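Local coordinates for protein tartronic semialdehyde reductase (Salmonella typhimurium, PDB 1YB4) that catalyses the reversible NAD(P)H-dependent reduction of tartronate semialdehyde (2-hydroxy-3-oxopropanoate) to (R)-glycerate, at residues D39-S43 with L44-N48; P70-E73 with D74-G78; Q108-E112 with M113-Y117; I127-E131 with G132-I136; A196-P200 with V201-Q205. All coordinates share one frame; numbering follows the deposited sequence.

Contact 1 of 5, residues D39-S43 with L44-N48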
loop_
_atom_site.group_PDB
_atom_site.type_symbol
_atom_site.label_atom_id
_atom_site.label_comp_id
_atom_site.label_asym_id
_atom_site.label_seq_id
_atom_site.Cartn_x
_atom_site.Cartn_y
_atom_site.Cartn_z
ATOM N N ASP A 39 -3.090 -9.878 46.110
ATOM C CA ASP A 39 -3.635 -10.333 47.382
ATOM C C ASP A 39 -5.085 -10.814 47.239
ATOM O O ASP A 39 -5.448 -11.879 47.746
ATOM C CB ASP A 39 -3.591 -9.196 48.402
ATOM C CG ASP A 39 -4.977 -8.841 48.928
ATOM O OD1 ASP A 39 -5.466 -9.541 49.847
ATOM O OD2 ASP A 39 -5.585 -7.877 48.405
ATOM N N GLU A 40 -5.903 -10.021 46.545
ATOM C CA GLU A 40 -7.317 -10.325 46.360
ATOM C C GLU A 40 -7.639 -11.782 46.052
ATOM O O GLU A 40 -8.547 -12.347 46.667
ATOM C CB GLU A 40 -7.922 -9.424 45.279
ATOM C CG GLU A 40 -9.443 -9.514 45.209
ATOM C CD GLU A 40 -10.064 -8.427 44.354
ATOM O OE1 GLU A 40 -11.308 -8.403 44.231
ATOM O OE2 GLU A 40 -9.306 -7.594 43.806
ATOM N N LEU A 41 -6.917 -12.396 45.115
ATOM C CA LEU A 41 -7.196 -13.792 44.793
ATOM C C LEU A 41 -6.511 -14.735 45.775
ATOM O O LEU A 41 -6.936 -15.877 45.942
ATOM C CB LEU A 41 -6.801 -14.152 43.350
ATOM C CG LEU A 41 -5.342 -14.327 42.935
ATOM C CD1 LEU A 41 -5.270 -15.054 41.595
ATOM C CD2 LEU A 41 -4.671 -12.975 42.847
ATOM N N LEU A 42 -5.450 -14.276 46.426
ATOM C CA LEU A 42 -4.806 -15.138 47.400
ATOM C C LEU A 42 -5.810 -15.302 48.533
ATOM O O LEU A 42 -6.155 -16.422 48.908
ATOM C CB LEU A 42 -3.500 -14.525 47.919
ATOM C CG LEU A 42 -2.254 -14.839 47.081
ATOM C CD1 LEU A 42 -1.039 -14.138 47.658
ATOM C CD2 LEU A 42 -2.029 -16.347 47.049
ATOM N N SER A 43 -6.305 -14.180 49.044
ATOM C CA SER A 43 -7.274 -14.192 50.134
ATOM C C SER A 43 -8.680 -14.490 49.631
ATOM O O SER A 43 -9.653 -13.917 50.124
ATOM C CB SER A 43 -7.291 -12.836 50.842
ATOM O OG SER A 43 -7.987 -11.872 50.062
ATOM N N LEU A 44 -8.789 -15.383 48.654
ATOM C CA LEU A 44 -10.083 -15.735 48.084
ATOM C C LEU A 44 -10.104 -17.229 47.808
ATOM O O LEU A 44 -11.093 -17.760 47.300
ATOM C CB LEU A 44 -10.321 -14.939 46.791
ATOM C CG LEU A 44 -11.730 -14.762 46.207
ATOM C CD1 LEU A 44 -12.653 -14.149 47.231
ATOM C CD2 LEU A 44 -11.666 -13.863 44.981
ATOM N N GLY A 45 -9.003 -17.903 48.147
ATOM C CA GLY A 45 -8.925 -19.343 47.951
ATOM C C GLY A 45 -7.782 -19.830 47.084
ATOM O O GLY A 45 -7.262 -20.935 47.271
ATOM N N ALA A 46 -7.393 -19.010 46.119
ATOM C CA ALA A 46 -6.316 -19.367 45.222
ATOM C C ALA A 46 -5.067 -19.730 46.011
ATOM O O ALA A 46 -4.682 -19.042 46.958
ATOM C CB ALA A 46 -6.022 -18.209 44.265
ATOM N N VAL A 47 -4.454 -20.834 45.607
ATOM C CA VAL A 47 -3.236 -21.333 46.222
ATOM C C VAL A 47 -2.099 -21.057 45.255
ATOM O O VAL A 47 -1.978 -21.742 44.239
ATOM C CB VAL A 47 -3.312 -22.855 46.452
ATOM C CG1 VAL A 47 -2.081 -23.325 47.189
ATOM C CG2 VAL A 47 -4.575 -23.212 47.215
ATOM N N ASN A 48 -1.270 -20.061 45.565
ATOM C CA ASN A 48 -0.154 -19.698 44.690
ATOM C C ASN A 48 0.964 -20.745 44.706
ATOM O O ASN A 48 2.075 -20.466 45.160
ATOM C CB ASN A 48 0.421 -18.339 45.109
ATOM C CG ASN A 48 1.526 -17.857 44.184
ATOM O OD1 ASN A 48 2.197 -16.870 44.472
ATOM N ND2 ASN A 48 1.716 -18.548 43.069
#

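Contact 2 of 5, residues P70-E73 with D74-G78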
loop_
_atom_site.group_PDB
_atom_site.type_symbol
_atom_site.label_atom_id
_atom_site.label_comp_id
_atom_site.label_asym_id
_atom_site.label_seq_id
_atom_site.Cartn_x
_atom_site.Cartn_y
_atom_site.Cartn_z
ATOM N N PRO A 70 5.488 -18.328 22.005
ATOM C CA PRO A 70 6.554 -19.117 22.631
ATOM C C PRO A 70 6.380 -19.401 24.123
ATOM O O PRO A 70 6.723 -20.496 24.583
ATOM C CB PRO A 70 7.805 -18.303 22.320
ATOM C CG PRO A 70 7.484 -17.770 20.960
ATOM C CD PRO A 70 6.063 -17.268 21.163
ATOM N N GLN A 71 5.863 -18.423 24.873
ATOM C CA GLN A 71 5.624 -18.595 26.309
ATOM C C GLN A 71 4.483 -19.578 26.568
ATOM O O GLN A 71 4.401 -20.175 27.647
ATOM C CB GLN A 71 5.268 -17.279 26.970
ATOM C CG GLN A 71 6.429 -16.361 27.209
ATOM C CD GLN A 71 5.987 -15.115 27.934
ATOM O OE1 GLN A 71 5.529 -15.176 29.080
ATOM N NE2 GLN A 71 6.095 -13.972 27.264
ATOM N N VAL A 72 3.590 -19.726 25.595
ATOM C CA VAL A 72 2.499 -20.680 25.735
ATOM C C VAL A 72 3.080 -22.065 25.447
ATOM O O VAL A 72 2.611 -23.069 25.985
ATOM C CB VAL A 72 1.342 -20.403 24.745
ATOM C CG1 VAL A 72 0.557 -21.683 24.467
ATOM C CG2 VAL A 72 0.410 -19.381 25.326
ATOM N N GLU A 73 4.112 -22.120 24.611
ATOM C CA GLU A 73 4.722 -23.399 24.266
ATOM C C GLU A 73 5.548 -23.945 25.426
ATOM O O GLU A 73 5.571 -25.153 25.669
ATOM C CB GLU A 73 5.612 -23.260 23.034
ATOM C CG GLU A 73 6.093 -24.595 22.499
ATOM C CD GLU A 73 7.092 -24.457 21.365
ATOM O OE1 GLU A 73 6.791 -23.736 20.382
ATOM O OE2 GLU A 73 8.176 -25.079 21.459
ATOM N N ASP A 74 6.217 -23.049 26.143
ATOM C CA ASP A 74 7.042 -23.446 27.268
ATOM C C ASP A 74 6.154 -23.882 28.429
ATOM O O ASP A 74 6.471 -24.830 29.141
ATOM C CB ASP A 74 7.940 -22.283 27.692
ATOM C CG ASP A 74 9.053 -22.717 28.628
ATOM O OD1 ASP A 74 9.736 -21.828 29.179
ATOM O OD2 ASP A 74 9.249 -23.938 28.810
ATOM N N VAL A 75 5.040 -23.186 28.630
ATOM C CA VAL A 75 4.134 -23.561 29.702
ATOM C C VAL A 75 3.650 -24.968 29.414
ATOM O O VAL A 75 3.510 -25.792 30.313
ATOM C CB VAL A 75 2.912 -22.629 29.781
ATOM C CG1 VAL A 75 1.814 -23.276 30.615
ATOM C CG2 VAL A 75 3.317 -21.308 30.402
ATOM N N LEU A 76 3.400 -25.240 28.142
ATOM C CA LEU A 76 2.932 -26.550 27.740
ATOM C C LEU A 76 4.020 -27.610 27.790
ATOM O O LEU A 76 3.894 -28.603 28.505
ATOM C CB LEU A 76 2.335 -26.483 26.333
ATOM C CG LEU A 76 0.806 -26.477 26.178
ATOM C CD1 LEU A 76 0.121 -26.161 27.493
ATOM C CD2 LEU A 76 0.417 -25.464 25.104
ATOM N N PHE A 77 5.102 -27.404 27.054
ATOM C CA PHE A 77 6.150 -28.412 27.030
ATOM C C PHE A 77 7.524 -27.930 27.482
ATOM O O PHE A 77 8.482 -27.938 26.712
ATOM C CB PHE A 77 6.225 -29.001 25.623
ATOM C CG PHE A 77 4.899 -29.025 24.920
ATOM C CD1 PHE A 77 4.534 -27.991 24.061
ATOM C CD2 PHE A 77 3.996 -30.055 25.144
ATOM C CE1 PHE A 77 3.287 -27.983 23.436
ATOM C CE2 PHE A 77 2.742 -30.052 24.521
ATOM C CZ PHE A 77 2.389 -29.016 23.667
ATOM N N GLY A 78 7.612 -27.511 28.739
ATOM C CA GLY A 78 8.874 -27.041 29.281
ATOM C C GLY A 78 9.202 -27.895 30.480
ATOM O O GLY A 78 8.369 -28.699 30.897
#

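Contact 3 of 5, residues Q108-E112 with M113-Y117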
loop_
_atom_site.group_PDB
_atom_site.type_symbol
_atom_site.label_atom_id
_atom_site.label_comp_id
_atom_site.label_asym_id
_atom_site.label_seq_id
_atom_site.Cartn_x
_atom_site.Cartn_y
_atom_site.Cartn_z
ATOM N N GLN A 108 -2.717 -30.918 19.101
ATOM C CA GLN A 108 -2.542 -32.345 18.854
ATOM C C GLN A 108 -1.434 -32.954 19.706
ATOM O O GLN A 108 -1.441 -34.157 19.952
ATOM C CB GLN A 108 -2.298 -32.629 17.370
ATOM C CG GLN A 108 -0.977 -32.162 16.824
ATOM C CD GLN A 108 -0.853 -32.460 15.337
ATOM O OE1 GLN A 108 -1.046 -33.602 14.906
ATOM N NE2 GLN A 108 -0.530 -31.435 14.544
ATOM N N ARG A 109 -0.487 -32.135 20.160
ATOM C CA ARG A 109 0.575 -32.651 21.013
ATOM C C ARG A 109 -0.079 -33.029 22.326
ATOM O O ARG A 109 0.048 -34.155 22.792
ATOM C CB ARG A 109 1.652 -31.603 21.278
ATOM C CG ARG A 109 2.750 -31.548 20.242
ATOM C CD ARG A 109 4.064 -31.174 20.910
ATOM N NE ARG A 109 4.725 -30.034 20.279
ATOM C CZ ARG A 109 5.770 -29.408 20.806
ATOM N NH1 ARG A 109 6.264 -29.815 21.970
ATOM N NH2 ARG A 109 6.319 -28.378 20.175
ATOM N N VAL A 110 -0.782 -32.074 22.923
ATOM C CA VAL A 110 -1.481 -32.311 24.175
ATOM C C VAL A 110 -2.499 -33.440 23.970
ATOM O O VAL A 110 -2.666 -34.296 24.837
ATOM C CB VAL A 110 -2.195 -31.011 24.660
ATOM C CG1 VAL A 110 -3.242 -31.325 25.706
ATOM C CG2 VAL A 110 -1.181 -30.055 25.248
ATOM N N ASN A 111 -3.156 -33.454 22.810
ATOM C CA ASN A 111 -4.153 -34.487 22.506
ATOM C C ASN A 111 -3.577 -35.902 22.519
ATOM O O ASN A 111 -4.267 -36.850 22.906
ATOM C CB ASN A 111 -4.821 -34.239 21.147
ATOM C CG ASN A 111 -5.927 -33.188 21.210
ATOM O OD1 ASN A 111 -6.515 -32.834 20.186
ATOM N ND2 ASN A 111 -6.213 -32.686 22.408
ATOM N N GLU A 112 -2.323 -36.047 22.091
ATOM C CA GLU A 112 -1.691 -37.358 22.070
ATOM C C GLU A 112 -1.092 -37.694 23.430
ATOM O O GLU A 112 -0.479 -38.743 23.601
ATOM C CB GLU A 112 -0.632 -37.435 20.955
ATOM C CG GLU A 112 0.500 -36.423 21.037
ATOM C CD GLU A 112 1.271 -36.312 19.727
ATOM O OE1 GLU A 112 0.634 -36.084 18.679
ATOM O OE2 GLU A 112 2.514 -36.446 19.739
HETATM N N MSE A 113 -1.283 -36.803 24.398
HETATM C CA MSE A 113 -0.792 -37.038 25.748
HETATM C C MSE A 113 -1.965 -37.377 26.657
HETATM O O MSE A 113 -1.798 -37.574 27.857
HETATM C CB MSE A 113 -0.067 -35.812 26.283
HETATM C CG MSE A 113 1.137 -35.416 25.462
HETATM SE SE MSE A 113 2.403 -34.399 26.489
HETATM C CE MSE A 113 3.745 -35.779 26.732
ATOM N N GLY A 114 -3.157 -37.426 26.074
ATOM C CA GLY A 114 -4.347 -37.765 26.832
ATOM C C GLY A 114 -5.123 -36.615 27.457
ATOM O O GLY A 114 -5.652 -36.747 28.562
ATOM N N ALA A 115 -5.212 -35.490 26.758
ATOM C CA ALA A 115 -5.932 -34.341 27.286
ATOM C C ALA A 115 -6.654 -33.591 26.178
ATOM O O ALA A 115 -6.290 -33.694 25.009
ATOM C CB ALA A 115 -4.963 -33.413 28.006
ATOM N N ASP A 116 -7.695 -32.856 26.550
ATOM C CA ASP A 116 -8.440 -32.059 25.586
ATOM C C ASP A 116 -7.837 -30.652 25.578
ATOM O O ASP A 116 -7.232 -30.216 26.567
ATOM C CB ASP A 116 -9.921 -32.008 25.958
ATOM C CG ASP A 116 -10.630 -33.326 25.701
ATOM O OD1 ASP A 116 -10.530 -33.847 24.569
ATOM O OD2 ASP A 116 -11.293 -33.834 26.626
ATOM N N TYR A 117 -8.000 -29.951 24.458
ATOM C CA TYR A 117 -7.454 -28.610 24.286
ATOM C C TYR A 117 -8.474 -27.678 23.662
ATOM O O TYR A 117 -9.118 -28.011 22.667
ATOM C CB TYR A 117 -6.222 -28.679 23.377
ATOM C CG TYR A 117 -5.399 -27.408 23.268
ATOM C CD1 TYR A 117 -4.117 -27.341 23.820
ATOM C CD2 TYR A 117 -5.887 -26.282 22.601
ATOM C CE1 TYR A 117 -3.333 -26.190 23.710
ATOM C CE2 TYR A 117 -5.115 -25.124 22.490
ATOM C CZ TYR A 117 -3.840 -25.089 23.046
ATOM O OH TYR A 117 -3.067 -23.956 22.932
HETATM O O HOH W 1 -8.577 -30.835 21.697
#

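Contact 4 of 5, residues I127-E131 with G132-I136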
loop_
_atom_site.group_PDB
_atom_site.type_symbol
_atom_site.label_atom_id
_atom_site.label_comp_id
_atom_site.label_asym_id
_atom_site.label_seq_id
_atom_site.Cartn_x
_atom_site.Cartn_y
_atom_site.Cartn_z
ATOM N N ILE A 127 -10.557 -3.934 31.405
ATOM C CA ILE A 127 -11.925 -3.686 31.863
ATOM C C ILE A 127 -12.874 -4.829 31.542
ATOM O O ILE A 127 -13.831 -5.074 32.279
ATOM C CB ILE A 127 -12.508 -2.402 31.236
ATOM C CG1 ILE A 127 -11.694 -1.189 31.694
ATOM C CG2 ILE A 127 -13.977 -2.245 31.634
ATOM C CD1 ILE A 127 -12.163 0.137 31.104
ATOM N N GLY A 128 -12.614 -5.513 30.430
ATOM C CA GLY A 128 -13.453 -6.624 30.032
ATOM C C GLY A 128 -13.255 -7.813 30.950
ATOM O O GLY A 128 -14.220 -8.470 31.327
ATOM N N ALA A 129 -12.004 -8.082 31.316
ATOM C CA ALA A 129 -11.663 -9.212 32.188
ATOM C C ALA A 129 -12.203 -9.075 33.618
ATOM O O ALA A 129 -12.640 -10.061 34.224
ATOM C CB ALA A 129 -10.147 -9.410 32.221
ATOM N N ARG A 130 -12.170 -7.857 34.154
ATOM C CA ARG A 130 -12.657 -7.605 35.507
ATOM C C ARG A 130 -14.168 -7.730 35.571
ATOM O O ARG A 130 -14.722 -8.345 36.478
ATOM C CB ARG A 130 -12.304 -6.190 35.958
ATOM C CG ARG A 130 -10.851 -5.823 35.923
ATOM C CD ARG A 130 -10.751 -4.329 36.136
ATOM N NE ARG A 130 -9.381 -3.833 36.110
ATOM C CZ ARG A 130 -9.074 -2.543 36.016
ATOM N NH1 ARG A 130 -10.044 -1.638 35.933
ATOM N NH2 ARG A 130 -7.806 -2.156 36.008
ATOM N N GLU A 131 -14.820 -7.124 34.593
ATOM C CA GLU A 131 -16.265 -7.083 34.509
ATOM C C GLU A 131 -16.933 -8.386 34.086
ATOM O O GLU A 131 -18.157 -8.511 34.174
ATOM C CB GLU A 131 -16.636 -5.965 33.542
ATOM C CG GLU A 131 -17.672 -5.006 34.052
ATOM C CD GLU A 131 -17.493 -3.617 33.476
ATOM O OE1 GLU A 131 -16.651 -2.860 34.012
ATOM O OE2 GLU A 131 -18.187 -3.292 32.489
ATOM N N GLY A 132 -16.136 -9.351 33.628
ATOM C CA GLY A 132 -16.682 -10.625 33.175
ATOM C C GLY A 132 -17.469 -10.510 31.871
ATOM O O GLY A 132 -18.340 -11.335 31.568
ATOM N N THR A 133 -17.149 -9.477 31.093
ATOM C CA THR A 133 -17.822 -9.219 29.826
ATOM C C THR A 133 -16.912 -9.425 28.611
ATOM O O THR A 133 -17.102 -8.799 27.569
ATOM C CB THR A 133 -18.350 -7.785 29.773
ATOM O OG1 THR A 133 -17.239 -6.882 29.812
ATOM C CG2 THR A 133 -19.295 -7.518 30.951
ATOM N N LEU A 134 -15.916 -10.286 28.744
ATOM C CA LEU A 134 -15.023 -10.548 27.630
ATOM C C LEU A 134 -15.755 -11.263 26.493
ATOM O O LEU A 134 -16.769 -11.939 26.711
ATOM C CB LEU A 134 -13.882 -11.449 28.075
ATOM C CG LEU A 134 -12.895 -10.931 29.110
ATOM C CD1 LEU A 134 -12.099 -12.122 29.703
ATOM C CD2 LEU A 134 -11.980 -9.895 28.449
ATOM N N SER A 135 -15.246 -11.097 25.278
ATOM C CA SER A 135 -15.795 -11.814 24.139
ATOM C C SER A 135 -14.825 -12.993 24.036
ATOM O O SER A 135 -13.612 -12.810 24.180
ATOM C CB SER A 135 -15.772 -10.958 22.873
ATOM O OG SER A 135 -16.723 -9.919 22.989
ATOM N N ILE A 136 -15.355 -14.196 23.819
ATOM C CA ILE A 136 -14.523 -15.386 23.757
ATOM C C ILE A 136 -14.785 -16.254 22.522
ATOM O O ILE A 136 -15.891 -16.774 22.339
ATOM C CB ILE A 136 -14.741 -16.218 25.032
ATOM C CG1 ILE A 136 -14.473 -15.348 26.265
ATOM C CG2 ILE A 136 -13.842 -17.410 25.032
ATOM C CD1 ILE A 136 -14.860 -16.009 27.595
#

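Contact 5 of 5, residues A196-P200 with V201-Q205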
loop_
_atom_site.group_PDB
_atom_site.type_symbol
_atom_site.label_atom_id
_atom_site.label_comp_id
_atom_site.label_asym_id
_atom_site.label_seq_id
_atom_site.Cartn_x
_atom_site.Cartn_y
_atom_site.Cartn_z
ATOM N N ALA A 196 -11.734 18.933 3.576
ATOM C CA ALA A 196 -12.587 19.354 2.469
ATOM C C ALA A 196 -13.513 20.493 2.929
ATOM O O ALA A 196 -14.171 21.143 2.119
ATOM C CB ALA A 196 -13.409 18.156 1.944
ATOM N N GLY A 197 -13.547 20.737 4.234
ATOM C CA GLY A 197 -14.391 21.790 4.769
ATOM C C GLY A 197 -15.686 21.350 5.446
ATOM O O GLY A 197 -16.440 22.190 5.947
ATOM N N ALA A 198 -15.960 20.050 5.462
ATOM C CA ALA A 198 -17.179 19.542 6.082
ATOM C C ALA A 198 -16.939 19.299 7.570
ATOM O O ALA A 198 -15.790 19.228 8.019
ATOM C CB ALA A 198 -17.610 18.250 5.400
ATOM N N ASP A 199 -18.020 19.166 8.329
ATOM C CA ASP A 199 -17.930 18.942 9.764
ATOM C C ASP A 199 -17.977 17.454 10.023
ATOM O O ASP A 199 -18.983 16.788 9.719
ATOM C CB ASP A 199 -19.108 19.614 10.494
ATOM C CG ASP A 199 -19.025 19.483 12.016
ATOM O OD1 ASP A 199 -18.472 18.476 12.515
ATOM O OD2 ASP A 199 -19.532 20.387 12.716
ATOM N N PRO A 200 -16.896 16.906 10.598
ATOM C CA PRO A 200 -16.862 15.466 10.885
ATOM C C PRO A 200 -18.072 14.957 11.674
ATOM O O PRO A 200 -18.566 13.855 11.416
ATOM C CB PRO A 200 -15.517 15.265 11.619
ATOM C CG PRO A 200 -15.043 16.661 11.960
ATOM C CD PRO A 200 -15.586 17.530 10.849
ATOM N N VAL A 201 -18.562 15.752 12.621
ATOM C CA VAL A 201 -19.711 15.324 13.399
ATOM C C VAL A 201 -20.858 15.013 12.454
ATOM O O VAL A 201 -21.518 13.988 12.581
ATOM C CB VAL A 201 -20.164 16.405 14.372
ATOM C CG1 VAL A 201 -21.234 15.830 15.296
ATOM C CG2 VAL A 201 -18.967 16.942 15.162
ATOM N N ARG A 202 -21.069 15.914 11.500
ATOM C CA ARG A 202 -22.117 15.786 10.474
ATOM C C ARG A 202 -22.021 14.538 9.577
ATOM O O ARG A 202 -22.976 13.744 9.475
ATOM C CB ARG A 202 -22.096 17.026 9.576
ATOM C CG ARG A 202 -23.165 18.040 9.896
ATOM C CD ARG A 202 -23.072 18.493 11.325
ATOM N NE ARG A 202 -24.407 18.603 11.888
ATOM C CZ ARG A 202 -25.329 19.467 11.473
ATOM N NH1 ARG A 202 -25.064 20.314 10.482
ATOM N NH2 ARG A 202 -26.526 19.469 12.049
ATOM N N VAL A 203 -20.867 14.403 8.913
ATOM C CA VAL A 203 -20.578 13.297 8.006
ATOM C C VAL A 203 -20.777 12.002 8.760
ATOM O O VAL A 203 -21.432 11.085 8.275
ATOM C CB VAL A 203 -19.108 13.353 7.490
ATOM C CG1 VAL A 203 -18.877 12.257 6.448
ATOM C CG2 VAL A 203 -18.796 14.731 6.918
ATOM N N ARG A 204 -20.196 11.931 9.951
ATOM C CA ARG A 204 -20.322 10.747 10.783
ATOM C C ARG A 204 -21.803 10.472 11.012
ATOM O O ARG A 204 -22.269 9.327 10.884
ATOM C CB ARG A 204 -19.621 10.963 12.129
ATOM C CG ARG A 204 -20.002 9.952 13.196
ATOM C CD ARG A 204 -19.190 10.180 14.453
ATOM N NE ARG A 204 -19.586 9.317 15.562
ATOM C CZ ARG A 204 -20.785 9.349 16.145
ATOM N NH1 ARG A 204 -21.714 10.197 15.717
ATOM N NH2 ARG A 204 -21.046 8.558 17.182
ATOM N N GLN A 205 -22.539 11.537 11.326
ATOM C CA GLN A 205 -23.961 11.417 11.588
ATOM C C GLN A 205 -24.694 10.853 10.383
ATOM O O GLN A 205 -25.576 10.004 10.520
ATOM C CB GLN A 205 -24.551 12.772 11.963
ATOM C CG GLN A 205 -25.900 12.648 12.626
ATOM C CD GLN A 205 -25.833 11.741 13.849
ATOM O OE1 GLN A 205 -25.051 11.987 14.776
ATOM N NE2 GLN A 205 -26.653 10.686 13.859
#

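Contact 1 of 5, residues D39-S43 with L44-N48
Leu44 follows the last turn of helix 39-42 and packs back against it. Its CB lies 3.1 Å from Glu40 O, and CD2 stays beside the same oxygen. CG is anti to the backbone N (chi1 -161°), which keeps the branched end near that carbonyl. Leu44 also packs on Ala23 of helix 15-24, and the carboxylate of Glu40 forms a salt bridge with Arg24 of that helix. Ala46 is buried and points toward the helix end. Its CB is 3.0 Å from Leu41 O and 4.2 Å from Leu41 CG. Both side chains also rest on Val31 of strand 28-31. The backbone here forms a Schellman motif, with Gly45 as the C-prime residue at positive phi. Ala46 N gives a weak bond to Leu41 O at 3.2 Å. Gly45 N gives a straighter one to Leu42 O at 3.3 Å (165°), reaching it from above the carbonyl plane. Leu44 N adds weak bonds to both of these oxygens. Leu42 starts out away from the loop, but its CD2 comes back to Asn48 CB at 3.7 Å and to Ala46 O at 3.8 Å. The Leu42 and Asn48 side chains meet at a slant, and each also touches Val37. Val47 bonds through its backbone to Leu29 and Val31 of strand 28-31.

Contact 2 of 5, residues P70-E73 with D74-G78
Val72 and Leu76 are one helical turn apart on helix 69-77. They lie side by side and point the same way, with Val72 CG1 3.8 Å from Leu76 CD2. Leu76 holds an unusual shape: neither of its side-chain torsions is staggered. CD2 is thereby laid 3.4 Å from Val72 O. Both residues pack on Phe106 of helix 100-111, and Leu76 also reaches Ile64 and Ile92 of the sheet. This is the helix of a beta-alpha-beta unit, between strands 61-64 and 90-94. Glu73 and Phe77 form the next pair, and their side chains cross at about a right angle. Glu73 has CG anti to the backbone N (chi1 -171°), which sets CG 4.1 Å from Phe77 CD1; the chain then runs on extended. Phe77 is also twisted off a staggered position (chi1 -31°). Its CD1 comes within 3.4 Å of Glu73 O, which sits obliquely to the ring. Leu76 CB lies over one ring face, toward the rim. The same Glu73 O accepts from Phe77 N at 2.7 Å in a nearly straight bond (173°). Arg109 of helix 100-111 makes a cation-pi contact with the Phe77 ring and a long, weak ion pair with Glu73 OE2. The helix is thus apolar toward the sheet, while the ring, and more weakly the distant carboxylate, would probably favour the positive charge of Arg109.

Contact 3 of 5, residues Q108-E112 with M113-Y117
Asn111 ND2 is held by two acceptors. It gives a hydrogen bond to Ala115 O at 2.8 Å and another to a water oxygen at 3.1 Å. The same water accepts from Tyr117 N at 3.0 Å, so it bridges helix 100-111 and strand 115-123. ND2 lies in the carbonyl plane of Ala115, though the oxygen is tilted 24° from the Asn111 amide plane. Asn111 CG sits beside its own backbone N (chi1 -80°), which brings the amide over to the strand. Between them lie a type I beta turn from Asn111 to Gly114 and a Schellman motif, with Gly114 at positive phi. Val110 O accepts from Met113 N (a selenomethionine here) at 2.9 Å and weakly from Ala115 N. Gly114 N bonds weakly to Asn111 O. Val110 CG1 packs on Ala115 CB at 3.6 Å, and its CB meets the Tyr117 ring edge at CD1, 4.2 Å away. The amide and water thus satisfy Ala115 O and Tyr117 N, while Val110, Ala115 and Tyr117 make apolar contacts.

Contact 4 of 5, residues I127-E131 with G132-I136
This is a tight helix-to-strand turn in which Gly128 and Ala129 of helix 125-131 meet Thr133 of the turn and Leu134, the first residue of strand 134-139. One clear hydrogen bond closes it: Thr133 N gives to Gly128 O at 3.1 Å (144°), in the carbonyl plane. Gly132 makes the bend with positive phi, the first residue to leave the helical path. Leu134 then folds its side chain back over the helix backbone. CG is anti to its own carbonyl carbon (chi1 -65°), and CD2 reaches Ala129 N at 3.4 Å and Gly128 C at 3.5 Å. Gly128 has no side chain in the way, so this close approach is possible. The other branch, CD1, touches Ala129 CB at 4.2 Å. Thr133 CG2 is 3.6 Å from Glu131 O, while its OG1 lies 3.7 Å from Gly128 O. The side chain of Leu134 is about 9 Å from that of Lys172, the predicted active-site residue, and does not touch it. Arg130 forms a salt bridge with Glu126. Ala129 and Leu134 both pack on Met18 of helix 15-24, and Leu134 also on Val122 of strand 115-123. Strand 134-139 runs antiparallel to strand 115-123 on one side and parallel to strand 158-163 on the other, where Ile136 pairs with Asn158 and Thr160.

Contact 5 of 5, residues A196-P200 with V201-Q205
The carboxylate of Asp199 meets Val201 N through OD1 at 2.7 Å. The N-H arrives on the anti side of this oxygen, 31° out of the carboxylate plane. The Arg204 guanidinium, a second flat group, has Gln205 OE1 in plane at its edge. Its NH2 bonds to Glu218 O and its NE weakly to Leu217 O. Asp199 is the N-cap of helix 200-207. CG is anti to the backbone N (chi1 -177°), and the side chain runs beside Val201, whose CG2 is 3.1 Å from Asp199 OD1. Pro200 opens the first turn, where its lack of an N-H costs no bond. Two backbone bonds start the helix: Val203 N to Asp199 O at 3.1 Å (165°), and Arg204 N to Pro200 O at 2.9 Å. Ala198 CB touches Val203 CG2 at 4.0 Å. This joins the residue before the cap to the fourth after it, a hydrophobic staple. Two residues before the cap, Gly197 belongs to the Schellman motif that ends helix 167-195. A second subunit packs here with its Asp167 on Ala198 and its Ala174 on Val203. A negative carboxylate at a helix N terminus would be favoured by the helix dipole, which may keep Asp199 ionised. Arg202 NE, 5.3 Å from Asp199 OD2 and not in contact with it, may add a little to this effect.

In the fold
The five contacts follow one another along the chain, and none nests in or crosses another. Contact 1 closes the turn after helix 39-42, beside strand 28-31 at one edge of the sheet. Contact 2 lies within helix 69-77 and closes no loop. Contact 3 closes the turn from helix 100-111 into strand 115-123. Contacts 2 and 3 touch: Leu76 meets Tyr117 and Phe77 meets Val110, so successive beta-alpha-beta units sharing strand 90-94 pack together. Contact 4 turns helix 125-131 into strand 134-139, next to strand 115-123. These four lie in the NAD-binding domain. Contact 5, its centre about 33 Å from that of contact 4, starts helix 200-207 in the helical C-terminal part, against a second subunit.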